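Local structure of cystathionine beta-lyase family protein, YNBB B.subtilis ortholog (Clostridium acetobutylicum, 3HVY) at residues N116-S121 with D175-I180; C123-D128 with Y152-L157. The protein is probably a pyridoxal-phosphate-dependent carbon-sulfur lyase related to cystathionine beta-lyase and methionine gamma-lyase, possibly involved in aluminium resistance. One frame throughout, in Å; residues are numbered along the deposited sequence.

Interaction 1: N116-S121 with D175-I180; sequences NDTMMS and DSIKLI
Met120 and Ile180 pair as neighbours in a parallel sheet, and the selenomethionine side chain of Met120 lies alongside that of Ile180, pointing the same way. Met120 CB stands 4.2 Å from Leu179 O. Beyond CG, Met120 SE rests 4.0 Å from Ile177 CD1, and a bend at the last torsion (chi3 63°) puts Met120 CE 3.9 Å from Ile180 CD1. A long, flexible, apolar chain suits a place where two branched isoleucines must be covered at once. The backbones are joined by Thr118 N to Ser176 O (2.7 Å), Lys178 N to Thr118 O and Met120 N to Leu179 O. A beta bulge interrupts the register: Thr118 pairs with Ile177, but Met119 with Leu179. The extra residue is Lys178, and the buried Leu179 N finds no partner in the model. Where the strands begin, Thr118 OG1 and Ser176 OG are hydrogen-bonded at 2.6 Å, and Ser176 OG also bonds Asp174. The Asp117 and Lys178 side chains cross at about a right angle, Asp117 CG 3.3 Å from Lys178 CG. Asp117 OD2 accepts the backbone N of Arg114, while Asp117 OD1 and Lys178 NZ are 4.8 Å apart, too far for a salt bridge. Strand 118-121 lies between strands 177-183 and 151-154; helix 164-173 packs on Met120 and Ile177, whereas Leu109 of helix 101-111 meets Met119 and Leu179 on the other face.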
loop_
_atom_site.group_PDB
_atom_site.type_symbol
_atom_site.label_atom_id
_atom_site.label_comp_id
_atom_site.label_asym_id
_atom_site.label_seq_id
_atom_site.Cartn_x
_atom_site.Cartn_y
_atom_site.Cartn_z
ATOM N N ASN D 116 -36.660 -16.765 15.839
ATOM C CA ASN D 116 -37.695 -16.615 16.860
ATOM C C ASN D 116 -37.399 -15.510 17.852
ATOM O O ASN D 116 -38.252 -15.225 18.690
ATOM C CB ASN D 116 -38.029 -17.909 17.605
ATOM C CG ASN D 116 -38.429 -19.000 16.680
ATOM O OD1 ASN D 116 -39.189 -18.783 15.747
ATOM N ND2 ASN D 116 -37.887 -20.184 16.905
ATOM N N ASP D 117 -36.220 -14.884 17.748
ATOM C CA ASP D 117 -35.923 -13.703 18.526
ATOM C C ASP D 117 -36.622 -12.513 17.864
ATOM O O ASP D 117 -36.914 -12.534 16.672
ATOM C CB ASP D 117 -34.439 -13.357 18.537
ATOM C CG ASP D 117 -33.596 -14.255 19.404
ATOM O OD1 ASP D 117 -34.131 -15.069 20.155
ATOM O OD2 ASP D 117 -32.355 -14.068 19.376
ATOM N N THR D 118 -36.929 -11.494 18.663
ATOM C CA THR D 118 -37.440 -10.231 18.140
ATOM C C THR D 118 -36.466 -9.086 18.353
ATOM O O THR D 118 -35.890 -8.943 19.433
ATOM C CB THR D 118 -38.764 -9.856 18.755
ATOM O OG1 THR D 118 -39.705 -10.908 18.544
ATOM C CG2 THR D 118 -39.281 -8.555 18.129
HETATM N N MSE D 119 -36.274 -8.293 17.298
HETATM C CA MSE D 119 -35.503 -7.048 17.312
HETATM C C MSE D 119 -36.509 -5.891 17.348
HETATM O O MSE D 119 -37.517 -5.912 16.637
HETATM C CB MSE D 119 -34.671 -6.915 16.031
HETATM C CG MSE D 119 -33.997 -5.598 15.871
HETATM SE SE MSE D 119 -33.145 -5.406 14.099
HETATM C CE MSE D 119 -32.730 -3.468 14.224
HETATM N N MSE D 120 -36.228 -4.868 18.152
HETATM C CA MSE D 120 -37.165 -3.765 18.258
HETATM C C MSE D 120 -36.468 -2.444 18.124
HETATM O O MSE D 120 -35.543 -2.135 18.900
HETATM C CB MSE D 120 -37.976 -3.829 19.565
HETATM C CG MSE D 120 -39.035 -2.672 19.703
HETATM SE SE MSE D 120 -40.244 -2.829 21.198
HETATM C CE MSE D 120 -38.889 -2.707 22.603
ATOM N N SER D 121 -36.875 -1.693 17.104
ATOM C CA SER D 121 -36.357 -0.355 16.863
ATOM C C SER D 121 -37.256 0.619 17.638
ATOM O O SER D 121 -38.487 0.553 17.539
ATOM C CB SER D 121 -36.373 0.013 15.373
ATOM O OG SER D 121 -35.380 -0.686 14.664
ATOM N N ASP D 175 -41.566 -11.567 25.605
ATOM C CA ASP D 175 -40.444 -12.352 26.095
ATOM C C ASP D 175 -39.404 -12.572 25.013
ATOM O O ASP D 175 -38.233 -12.821 25.332
ATOM C CB ASP D 175 -40.942 -13.751 26.618
ATOM N N SER D 176 -39.808 -12.488 23.745
ATOM C CA SER D 176 -38.887 -12.777 22.656
ATOM C C SER D 176 -38.020 -11.602 22.254
ATOM O O SER D 176 -37.168 -11.781 21.385
ATOM C CB SER D 176 -39.642 -13.229 21.412
ATOM O OG SER D 176 -40.230 -12.127 20.762
ATOM N N ILE D 177 -38.236 -10.415 22.840
ATOM C CA ILE D 177 -37.476 -9.233 22.432
ATOM C C ILE D 177 -36.086 -9.327 23.000
ATOM O O ILE D 177 -35.910 -9.175 24.195
ATOM C CB ILE D 177 -38.091 -7.919 22.899
ATOM C CG1 ILE D 177 -39.458 -7.701 22.259
ATOM C CG2 ILE D 177 -37.158 -6.755 22.518
ATOM C CD1 ILE D 177 -40.244 -6.500 22.833
ATOM N N LYS D 178 -35.085 -9.573 22.157
ATOM C CA LYS D 178 -33.719 -9.756 22.655
ATOM C C LYS D 178 -32.783 -8.563 22.472
ATOM O O LYS D 178 -31.737 -8.457 23.149
ATOM C CB LYS D 178 -33.098 -10.966 21.961
ATOM C CG LYS D 178 -33.917 -12.274 22.052
ATOM C CD LYS D 178 -34.201 -12.728 23.476
ATOM C CE LYS D 178 -34.885 -14.081 23.495
ATOM N NZ LYS D 178 -34.775 -14.586 24.853
ATOM N N LEU D 179 -33.160 -7.665 21.576
ATOM C CA LEU D 179 -32.315 -6.542 21.189
ATOM C C LEU D 179 -33.186 -5.356 20.880
ATOM O O LEU D 179 -34.196 -5.468 20.190
ATOM C CB LEU D 179 -31.472 -6.918 19.963
ATOM C CG LEU D 179 -30.445 -5.873 19.487
ATOM C CD1 LEU D 179 -29.251 -6.584 18.896
ATOM C CD2 LEU D 179 -31.058 -4.873 18.473
ATOM N N ILE D 180 -32.810 -4.239 21.470
ATOM C CA ILE D 180 -33.396 -2.936 21.228
ATOM C C ILE D 180 -32.353 -2.129 20.445
ATOM O O ILE D 180 -31.157 -2.038 20.835
ATOM C CB ILE D 180 -33.760 -2.251 22.559
ATOM C CG1 ILE D 180 -35.039 -2.898 23.126
ATOM C CG2 ILE D 180 -33.908 -0.736 22.417
ATOM C CD1 ILE D 180 -35.506 -2.300 24.404
#

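Interaction 2: C123-D128 with Y152-L157; sequences CGMPYD and YKMVDL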
loop_
_atom_site.group_PDB
_atom_site.type_symbol
_atom_site.label_atom_id
_atom_site.label_comp_id
_atom_site.label_asym_id
_atom_site.label_seq_id
_atom_site.Cartn_x
_atom_site.Cartn_y
_atom_site.Cartn_z
ATOM N N CYS D 123 -36.729 4.271 17.785
ATOM C CA CYS D 123 -36.680 5.628 17.298
ATOM C C CYS D 123 -37.415 5.769 15.963
ATOM O O CYS D 123 -36.971 6.514 15.101
ATOM C CB CYS D 123 -35.226 6.033 17.084
ATOM S SG CYS D 123 -34.224 5.862 18.528
ATOM N N GLY D 124 -38.516 5.054 15.767
ATOM C CA GLY D 124 -39.204 5.095 14.479
ATOM C C GLY D 124 -38.462 4.332 13.379
ATOM O O GLY D 124 -37.652 3.459 13.652
HETATM N N MSE D 125 -38.791 4.641 12.128
HETATM C CA MSE D 125 -38.214 3.992 10.936
HETATM C C MSE D 125 -36.686 4.126 10.881
HETATM O O MSE D 125 -36.130 5.212 11.062
HETATM C CB MSE D 125 -38.826 4.595 9.667
HETATM C CG MSE D 125 -38.657 3.758 8.349
HETATM SE SE MSE D 125 -39.460 1.998 8.483
HETATM C CE MSE D 125 -41.209 2.446 9.232
ATOM N N PRO D 126 -35.989 3.004 10.696
ATOM C CA PRO D 126 -34.563 3.085 10.591
ATOM C C PRO D 126 -34.120 3.678 9.266
ATOM O O PRO D 126 -34.923 3.754 8.329
ATOM C CB PRO D 126 -34.115 1.618 10.657
ATOM C CG PRO D 126 -35.254 0.851 11.038
ATOM C CD PRO D 126 -36.470 1.616 10.660
ATOM N N TYR D 127 -32.872 4.134 9.249
ATOM C CA TYR D 127 -32.141 4.517 8.027
ATOM C C TYR D 127 -32.410 3.531 6.893
ATOM O O TYR D 127 -32.374 2.333 7.105
ATOM C CB TYR D 127 -30.614 4.564 8.296
ATOM C CG TYR D 127 -30.038 5.966 8.325
ATOM N N ASP D 128 -32.640 4.059 5.692
ATOM C CA ASP D 128 -33.040 3.277 4.488
ATOM C C ASP D 128 -32.179 2.066 4.205
ATOM O O ASP D 128 -32.668 1.022 3.852
ATOM C CB ASP D 128 -32.993 4.183 3.248
ATOM C CG ASP D 128 -34.062 5.283 3.278
ATOM O OD1 ASP D 128 -35.180 5.030 3.804
ATOM O OD2 ASP D 128 -33.770 6.394 2.757
ATOM N N TYR D 152 -39.539 -8.578 13.903
ATOM C CA TYR D 152 -39.217 -7.162 13.981
ATOM C C TYR D 152 -40.373 -6.333 14.506
ATOM O O TYR D 152 -41.492 -6.533 14.101
ATOM C CB TYR D 152 -38.848 -6.632 12.614
ATOM C CG TYR D 152 -38.440 -5.177 12.612
ATOM C CD1 TYR D 152 -37.307 -4.779 13.256
ATOM C CD2 TYR D 152 -39.154 -4.205 11.902
ATOM C CE1 TYR D 152 -36.925 -3.476 13.269
ATOM C CE2 TYR D 152 -38.743 -2.873 11.886
ATOM C CZ TYR D 152 -37.615 -2.517 12.577
ATOM O OH TYR D 152 -37.123 -1.197 12.598
ATOM N N LYS D 153 -40.099 -5.454 15.461
ATOM C CA LYS D 153 -41.095 -4.485 15.892
ATOM C C LYS D 153 -40.452 -3.128 15.794
ATOM O O LYS D 153 -39.250 -2.995 16.024
ATOM C CB LYS D 153 -41.577 -4.697 17.331
ATOM C CG LYS D 153 -42.393 -5.914 17.517
ATOM C CD LYS D 153 -42.769 -6.218 18.989
ATOM C CE LYS D 153 -43.944 -7.226 19.029
ATOM N NZ LYS D 153 -44.353 -7.704 20.390
HETATM N N MSE D 154 -41.277 -2.120 15.530
HETATM C CA MSE D 154 -40.806 -0.772 15.473
HETATM C C MSE D 154 -41.748 0.171 16.218
HETATM O O MSE D 154 -42.970 0.105 16.064
HETATM C CB MSE D 154 -40.630 -0.407 14.014
HETATM C CG MSE D 154 -39.981 0.917 13.869
HETATM SE SE MSE D 154 -41.260 2.073 13.088
HETATM C CE MSE D 154 -40.549 1.334 11.460
ATOM N N VAL D 155 -41.186 1.009 17.081
ATOM C CA VAL D 155 -41.989 1.903 17.924
ATOM C C VAL D 155 -41.828 3.295 17.315
ATOM O O VAL D 155 -40.730 3.855 17.274
ATOM C CB VAL D 155 -41.589 1.893 19.435
ATOM C CG1 VAL D 155 -42.537 2.783 20.302
ATOM C CG2 VAL D 155 -41.541 0.436 20.034
ATOM N N ASP D 156 -42.939 3.828 16.808
ATOM C CA ASP D 156 -42.943 5.175 16.267
ATOM C C ASP D 156 -42.693 6.189 17.357
ATOM O O ASP D 156 -43.040 5.997 18.547
ATOM C CB ASP D 156 -44.285 5.485 15.610
ATOM C CG ASP D 156 -44.356 4.966 14.220
ATOM O OD1 ASP D 156 -43.436 5.293 13.426
ATOM O OD2 ASP D 156 -45.311 4.217 13.949
ATOM N N LEU D 157 -42.112 7.297 16.954
ATOM C CA LEU D 157 -41.983 8.412 17.873
ATOM C C LEU D 157 -43.388 8.889 18.247
ATOM O O LEU D 157 -44.341 8.684 17.510
ATOM C CB LEU D 157 -41.189 9.534 17.247
ATOM C CG LEU D 157 -39.717 9.241 16.937
ATOM C CD1 LEU D 157 -39.122 10.383 16.086
ATOM C CD2 LEU D 157 -38.866 8.995 18.189
#
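The loop that leaves strand 118-121 of the large mixed sheet folds back over the end of the outermost strand 151-154, and Gly124 meets Val155 and Asp156 there. Gly124 N donates to Val155 O at 2.9 Å, with a bent N-H...O angle of 139°. The backbones come close, Gly124 CA lying 4.1 Å from Asp156 CA, and the positive phi of 73° is one that glycine adopts readily. Met154, a selenomethionine, lies against the Gly124 peptide: Met154 CG, anti to the backbone N (chi1 -173°), is 3.5 Å from Gly124 O, and Met154 SE is 3.6 Å from Gly124 C. The modelled position of its methyl against Met125 is doubtful. Pro126 and Tyr152 meet tip to tip, with Pro126 CG 3.2 Å from Tyr152 OH. The hydroxyl is hydrogen-bonded to Ser121; the compact, apolar proline ring packs against it without needing a hydrogen bond of its own. At the far end Leu157 CD2 lies against Cys123 CA at 4.1 Å. Ile134 of helix 131-134 packs on both Pro126 and Tyr152. The loop lies at the C-terminal ends of parallel strands 118-121 and 151-154, in a seven-stranded mixed sheet with 255-259 antiparallel, the hallmark of the fold type I pyridoxal-phosphate enzymes' large domain.

How the interactions relate
Strand 118-121 is common ground: interaction 1 joins it to strand 177-183 on one flank, while interaction 2 links the loop that follows it to strand 151-154 on the other. The centres of the two contacts are 13 Å apart. Ser121 ties them together: besides its hydroxyl's bond to the tyrosine of interaction 2, Ser121 O lies 2.8 Å from Val155 N, a probable hydrogen bond. Ser121 OG is also hydrogen-bonded to His181, so one small hydroxyl spans three neighbouring strands. Nearby, Met120 CG packs 3.7 Å from Lys153 O. The same sheet includes strand 237-241, soon followed by Lys244, which carries the pyridoxal phosphate.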